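Local coordinates for protein lipoxygenase (Cyanothece sp., PDB 5EK8) that probably inserts molecular oxygen into polyunsaturated fatty acids as a 9R-lipoxygenase, using a non-heme iron held in a largely helical domain, at residues Y370-N381 and E481-L492. Residues are numbered along the deposited sequence; the frame is centred on the assembly and turned at random.
Sequences YAVACFRNLRKN and EWVEIRRFSEDL
Glu484 reaches across from helix 482-495 and takes three backbone N-H groups of the turn that follows helix 337-377. Glu484 OE1 accepts from Arg379 N at 2.8 Å and from Asn381 N at 2.9 Å, the two donors coming from opposite faces of the carboxylate plane, while Glu484 OE2 takes Lys380 N at 2.9 Å on its syn side. With the chain extended beyond CG (chi2 -163°), the carboxylate is carried into the turn, and OE2 has a further donor in Asn70. A glutamine here would keep only one carbonyl oxygen and would probably leave at least one of these N-H groups facing an amide nitrogen, without its acceptor. Three residues before Glu484, Glu481 O accepts from Asn381 ND2 at 2.7 Å, the donor well above that carbonyl's plane.

The second polar cluster centres on Asp491. Arg376 NE forms a salt bridge to Asp491 OD1 at 2.7 Å, and Asn377 ND2 reaches the same OD1 from the opposite face at 2.8 Å in a nearly straight bond (178°). Arg376 NH1 also pairs with Asp63.

Alongside these polar groups runs an apolar patch. Phe488 slots as a knob among Tyr370, Ala373, Cys374 and Asn377, its edge against the backbone of the first three; Leu378 CD1 lies over one face and Leu492 CD1 over the other. Leu492 CD2 touches Ala373 CB at 3.6 Å and the Tyr370 ring.

This is near-antiparallel helix packing with knobs-into-holes contacts, joining the end of the long helix that carries iron ligands His359 and His364 to helix 482-495 in the lipoxygenase catalytic domain.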
loop_
_atom_site.group_PDB
_atom_site.type_symbol
_atom_site.label_atom_id
_atom_site.label_comp_id
_atom_site.label_asym_id
_atom_site.label_seq_id
_atom_site.Cartn_x
_atom_site.Cartn_y
_atom_site.Cartn_z
ATOM N N TYR A 370 8.689 -0.606 -4.770
ATOM C CA TYR A 370 9.642 -1.409 -4.032
ATOM C C TYR A 370 9.255 -2.871 -4.088
ATOM O O TYR A 370 10.120 -3.737 -4.171
ATOM C CB TYR A 370 9.733 -0.948 -2.586
ATOM C CG TYR A 370 10.355 0.410 -2.435
ATOM C CD1 TYR A 370 11.730 0.589 -2.598
ATOM C CD2 TYR A 370 9.579 1.514 -2.123
ATOM C CE1 TYR A 370 12.310 1.837 -2.457
ATOM C CE2 TYR A 370 10.144 2.762 -1.983
ATOM C CZ TYR A 370 11.509 2.919 -2.151
ATOM O OH TYR A 370 12.054 4.169 -1.999
ATOM N N ALA A 371 7.955 -3.146 -4.038
ATOM C CA ALA A 371 7.477 -4.521 -4.160
ATOM C C ALA A 371 7.897 -5.132 -5.493
ATOM O O ALA A 371 8.602 -6.148 -5.533
ATOM C CB ALA A 371 5.966 -4.579 -4.006
ATOM N N VAL A 372 7.471 -4.498 -6.580
ATOM C CA VAL A 372 7.772 -4.985 -7.919
ATOM C C VAL A 372 9.269 -5.192 -8.126
ATOM O O VAL A 372 9.695 -6.271 -8.542
ATOM C CB VAL A 372 7.242 -4.027 -8.999
ATOM C CG1 VAL A 372 7.636 -4.526 -10.374
ATOM C CG2 VAL A 372 5.723 -3.892 -8.888
ATOM N N ALA A 373 10.066 -4.170 -7.817
ATOM C CA ALA A 373 11.519 -4.288 -7.945
ATOM C C ALA A 373 12.063 -5.462 -7.125
ATOM O O ALA A 373 12.874 -6.266 -7.614
ATOM C CB ALA A 373 12.187 -3.002 -7.524
ATOM N N CYS A 374 11.600 -5.552 -5.879
ATOM C CA CYS A 374 12.039 -6.586 -4.952
ATOM C C CYS A 374 11.824 -7.979 -5.511
ATOM O O CYS A 374 12.769 -8.760 -5.635
ATOM C CB CYS A 374 11.304 -6.451 -3.618
ATOM S SG CYS A 374 11.498 -7.864 -2.512
ATOM N N PHE A 375 10.578 -8.292 -5.844
ATOM C CA PHE A 375 10.253 -9.616 -6.357
ATOM C C PHE A 375 10.882 -9.848 -7.723
ATOM O O PHE A 375 11.062 -10.988 -8.146
ATOM C CB PHE A 375 8.736 -9.814 -6.423
ATOM C CG PHE A 375 8.112 -10.113 -5.088
ATOM C CD1 PHE A 375 8.112 -11.404 -4.586
ATOM C CD2 PHE A 375 7.540 -9.106 -4.330
ATOM C CE1 PHE A 375 7.546 -11.685 -3.361
ATOM C CE2 PHE A 375 6.973 -9.381 -3.104
ATOM C CZ PHE A 375 6.977 -10.672 -2.620
ATOM N N ARG A 376 11.220 -8.762 -8.410
ATOM C CA ARG A 376 11.883 -8.879 -9.697
ATOM C C ARG A 376 13.325 -9.339 -9.551
ATOM O O ARG A 376 13.801 -10.133 -10.358
ATOM C CB ARG A 376 11.847 -7.552 -10.451
ATOM C CG ARG A 376 10.607 -7.337 -11.289
ATOM C CD ARG A 376 10.635 -5.960 -11.949
ATOM N NE ARG A 376 11.593 -5.900 -13.046
ATOM C CZ ARG A 376 11.261 -6.019 -14.326
ATOM N NH1 ARG A 376 9.994 -6.195 -14.670
ATOM N NH2 ARG A 376 12.193 -5.954 -15.265
ATOM N N ASN A 377 14.022 -8.848 -8.528
ATOM C CA ASN A 377 15.478 -9.013 -8.505
ATOM C C ASN A 377 16.096 -9.689 -7.275
ATOM O O ASN A 377 17.294 -9.973 -7.267
ATOM C CB ASN A 377 16.137 -7.642 -8.689
ATOM C CG ASN A 377 15.702 -6.954 -9.971
ATOM O OD1 ASN A 377 16.188 -7.273 -11.054
ATOM N ND2 ASN A 377 14.784 -6.000 -9.852
ATOM N N LEU A 378 15.299 -9.952 -6.244
ATOM C CA LEU A 378 15.848 -10.514 -5.010
ATOM C C LEU A 378 15.503 -11.991 -4.833
ATOM O O LEU A 378 14.372 -12.333 -4.490
ATOM C CB LEU A 378 15.358 -9.714 -3.800
ATOM C CG LEU A 378 15.813 -8.254 -3.772
ATOM C CD1 LEU A 378 15.359 -7.564 -2.493
ATOM C CD2 LEU A 378 17.328 -8.165 -3.936
ATOM N N ARG A 379 16.488 -12.857 -5.060
ATOM C CA ARG A 379 16.301 -14.304 -4.930
ATOM C C ARG A 379 17.338 -14.956 -4.013
ATOM O O ARG A 379 17.015 -15.377 -2.902
ATOM C CB ARG A 379 16.339 -14.967 -6.307
ATOM C CG ARG A 379 14.978 -15.081 -6.953
ATOM C CD ARG A 379 15.073 -15.262 -8.452
ATOM N NE ARG A 379 14.168 -14.337 -9.118
ATOM C CZ ARG A 379 14.562 -13.331 -9.889
ATOM N NH1 ARG A 379 13.662 -12.535 -10.444
ATOM N NH2 ARG A 379 15.851 -13.130 -10.114
ATOM N N LYS A 380 18.581 -15.047 -4.484
ATOM C CA LYS A 380 19.659 -15.645 -3.697
ATOM C C LYS A 380 20.093 -14.761 -2.528
ATOM O O LYS A 380 20.584 -15.257 -1.510
ATOM C CB LYS A 380 20.869 -15.947 -4.582
ATOM C CG LYS A 380 20.685 -17.136 -5.507
ATOM C CD LYS A 380 22.035 -17.687 -5.944
ATOM C CE LYS A 380 21.881 -18.909 -6.836
ATOM N NZ LYS A 380 23.191 -19.560 -7.106
ATOM N N ASN A 381 19.905 -13.454 -2.677
ATOM C CA ASN A 381 20.332 -12.503 -1.657
ATOM C C ASN A 381 19.399 -12.484 -0.441
ATOM O O ASN A 381 18.198 -12.242 -0.571
ATOM C CB ASN A 381 20.444 -11.102 -2.259
ATOM C CG ASN A 381 21.304 -10.177 -1.423
ATOM O OD1 ASN A 381 21.051 -9.977 -0.235
ATOM N ND2 ASN A 381 22.341 -9.618 -2.040
ATOM N N GLU A 481 26.101 -11.948 -3.265
ATOM C CA GLU A 481 25.064 -11.798 -4.276
ATOM C C GLU A 481 24.589 -10.354 -4.346
ATOM O O GLU A 481 23.393 -10.079 -4.457
ATOM C CB GLU A 481 23.892 -12.738 -3.985
ATOM C CG GLU A 481 24.236 -14.217 -4.115
ATOM C CD GLU A 481 24.510 -14.641 -5.556
ATOM O OE1 GLU A 481 24.378 -13.799 -6.476
ATOM O OE2 GLU A 481 24.857 -15.825 -5.766
ATOM N N TRP A 482 25.549 -9.438 -4.289
ATOM C CA TRP A 482 25.270 -8.008 -4.297
ATOM C C TRP A 482 24.726 -7.546 -5.649
ATOM O O TRP A 482 24.045 -6.518 -5.744
ATOM C CB TRP A 482 26.538 -7.232 -3.938
ATOM C CG TRP A 482 26.335 -5.761 -3.860
ATOM C CD1 TRP A 482 26.632 -4.838 -4.823
ATOM C CD2 TRP A 482 25.788 -5.031 -2.758
ATOM N NE1 TRP A 482 26.300 -3.580 -4.387
ATOM C CE2 TRP A 482 25.781 -3.671 -3.123
ATOM C CE3 TRP A 482 25.300 -5.397 -1.498
ATOM C CZ2 TRP A 482 25.305 -2.672 -2.274
ATOM C CZ3 TRP A 482 24.826 -4.404 -0.658
ATOM C CH2 TRP A 482 24.835 -3.058 -1.048
ATOM N N VAL A 483 25.028 -8.318 -6.689
ATOM C CA VAL A 483 24.543 -8.036 -8.036
ATOM C C VAL A 483 23.022 -7.899 -8.045
ATOM O O VAL A 483 22.462 -7.045 -8.743
ATOM C CB VAL A 483 24.982 -9.137 -9.021
ATOM C CG1 VAL A 483 24.235 -9.018 -10.343
ATOM C CG2 VAL A 483 26.486 -9.068 -9.241
ATOM N N GLU A 484 22.364 -8.731 -7.244
ATOM C CA GLU A 484 20.917 -8.658 -7.089
ATOM C C GLU A 484 20.518 -7.297 -6.526
ATOM O O GLU A 484 19.552 -6.690 -6.986
ATOM C CB GLU A 484 20.405 -9.789 -6.187
ATOM C CG GLU A 484 20.534 -11.174 -6.807
ATOM C CD GLU A 484 19.682 -12.223 -6.107
ATOM O OE1 GLU A 484 19.103 -11.914 -5.044
ATOM O OE2 GLU A 484 19.591 -13.361 -6.622
ATOM N N ILE A 485 21.271 -6.813 -5.543
ATOM C CA ILE A 485 21.008 -5.491 -4.979
ATOM C C ILE A 485 21.167 -4.409 -6.038
ATOM O O ILE A 485 20.396 -3.446 -6.071
ATOM C CB ILE A 485 21.935 -5.174 -3.793
ATOM C CG1 ILE A 485 21.771 -6.232 -2.697
ATOM C CG2 ILE A 485 21.649 -3.778 -3.257
ATOM C CD1 ILE A 485 20.340 -6.419 -2.219
ATOM N N ARG A 486 22.151 -4.573 -6.916
ATOM C CA ARG A 486 22.340 -3.599 -7.984
ATOM C C ARG A 486 21.165 -3.597 -8.959
ATOM O O ARG A 486 20.667 -2.535 -9.323
ATOM C CB ARG A 486 23.641 -3.851 -8.746
ATOM C CG ARG A 486 23.916 -2.790 -9.804
ATOM C CD ARG A 486 25.267 -2.954 -10.480
ATOM N NE ARG A 486 25.518 -1.852 -11.406
ATOM C CZ ARG A 486 26.683 -1.611 -11.996
ATOM N NH1 ARG A 486 27.728 -2.394 -11.766
ATOM N NH2 ARG A 486 26.802 -0.580 -12.820
ATOM N N ARG A 487 20.726 -4.779 -9.385
ATOM C CA ARG A 487 19.593 -4.876 -10.308
ATOM C C ARG A 487 18.325 -4.307 -9.679
ATOM O O ARG A 487 17.519 -3.655 -10.348
ATOM C CB ARG A 487 19.372 -6.325 -10.737
ATOM C CG ARG A 487 20.513 -6.877 -11.568
ATOM C CD ARG A 487 20.718 -6.050 -12.831
ATOM N NE ARG A 487 21.962 -6.397 -13.508
ATOM C CZ ARG A 487 23.111 -5.757 -13.326
ATOM N NH1 ARG A 487 23.170 -4.729 -12.491
ATOM N NH2 ARG A 487 24.200 -6.140 -13.979
ATOM N N PHE A 488 18.173 -4.566 -8.384
ATOM C CA PHE A 488 17.099 -4.021 -7.558
ATOM C C PHE A 488 17.097 -2.489 -7.612
ATOM O O PHE A 488 16.089 -1.852 -7.965
ATOM C CB PHE A 488 17.278 -4.535 -6.121
ATOM C CG PHE A 488 16.298 -3.982 -5.124
ATOM C CD1 PHE A 488 14.945 -4.252 -5.225
ATOM C CD2 PHE A 488 16.744 -3.230 -4.050
ATOM C CE1 PHE A 488 14.045 -3.758 -4.284
ATOM C CE2 PHE A 488 15.851 -2.733 -3.108
ATOM C CZ PHE A 488 14.500 -2.999 -3.225
ATOM N N SER A 489 18.248 -1.913 -7.281
ATOM C CA SER A 489 18.448 -0.471 -7.315
ATOM C C SER A 489 18.117 0.115 -8.691
ATOM O O SER A 489 17.375 1.098 -8.805
ATOM C CB SER A 489 19.894 -0.144 -6.927
ATOM O OG SER A 489 20.196 1.223 -7.136
ATOM N N GLU A 490 18.668 -0.505 -9.730
ATOM C CA GLU A 490 18.491 -0.039 -11.099
ATOM C C GLU A 490 17.026 -0.054 -11.512
ATOM O O GLU A 490 16.548 0.900 -12.107
ATOM C CB GLU A 490 19.322 -0.886 -12.064
ATOM C CG GLU A 490 20.820 -0.657 -11.944
ATOM C CD GLU A 490 21.624 -1.571 -12.842
ATOM O OE1 GLU A 490 22.864 -1.611 -12.692
ATOM O OE2 GLU A 490 21.018 -2.251 -13.698
ATOM N N ASP A 491 16.315 -1.130 -11.188
ATOM C CA ASP A 491 14.889 -1.207 -11.493
ATOM C C ASP A 491 14.112 -0.101 -10.777
ATOM O O ASP A 491 13.252 0.564 -11.382
ATOM C CB ASP A 491 14.335 -2.582 -11.118
ATOM C CG ASP A 491 14.258 -3.525 -12.310
ATOM O OD1 ASP A 491 13.837 -4.687 -12.125
ATOM O OD2 ASP A 491 14.605 -3.101 -13.434
ATOM N N LEU A 492 14.432 0.102 -9.497
ATOM C CA LEU A 492 13.835 1.196 -8.724
ATOM C C LEU A 492 14.014 2.564 -9.387
ATOM O O LEU A 492 13.033 3.261 -9.654
ATOM C CB LEU A 492 14.417 1.241 -7.311
ATOM C CG LEU A 492 13.964 0.123 -6.375
ATOM C CD1 LEU A 492 14.829 0.096 -5.120
ATOM C CD2 LEU A 492 12.475 0.272 -6.023
#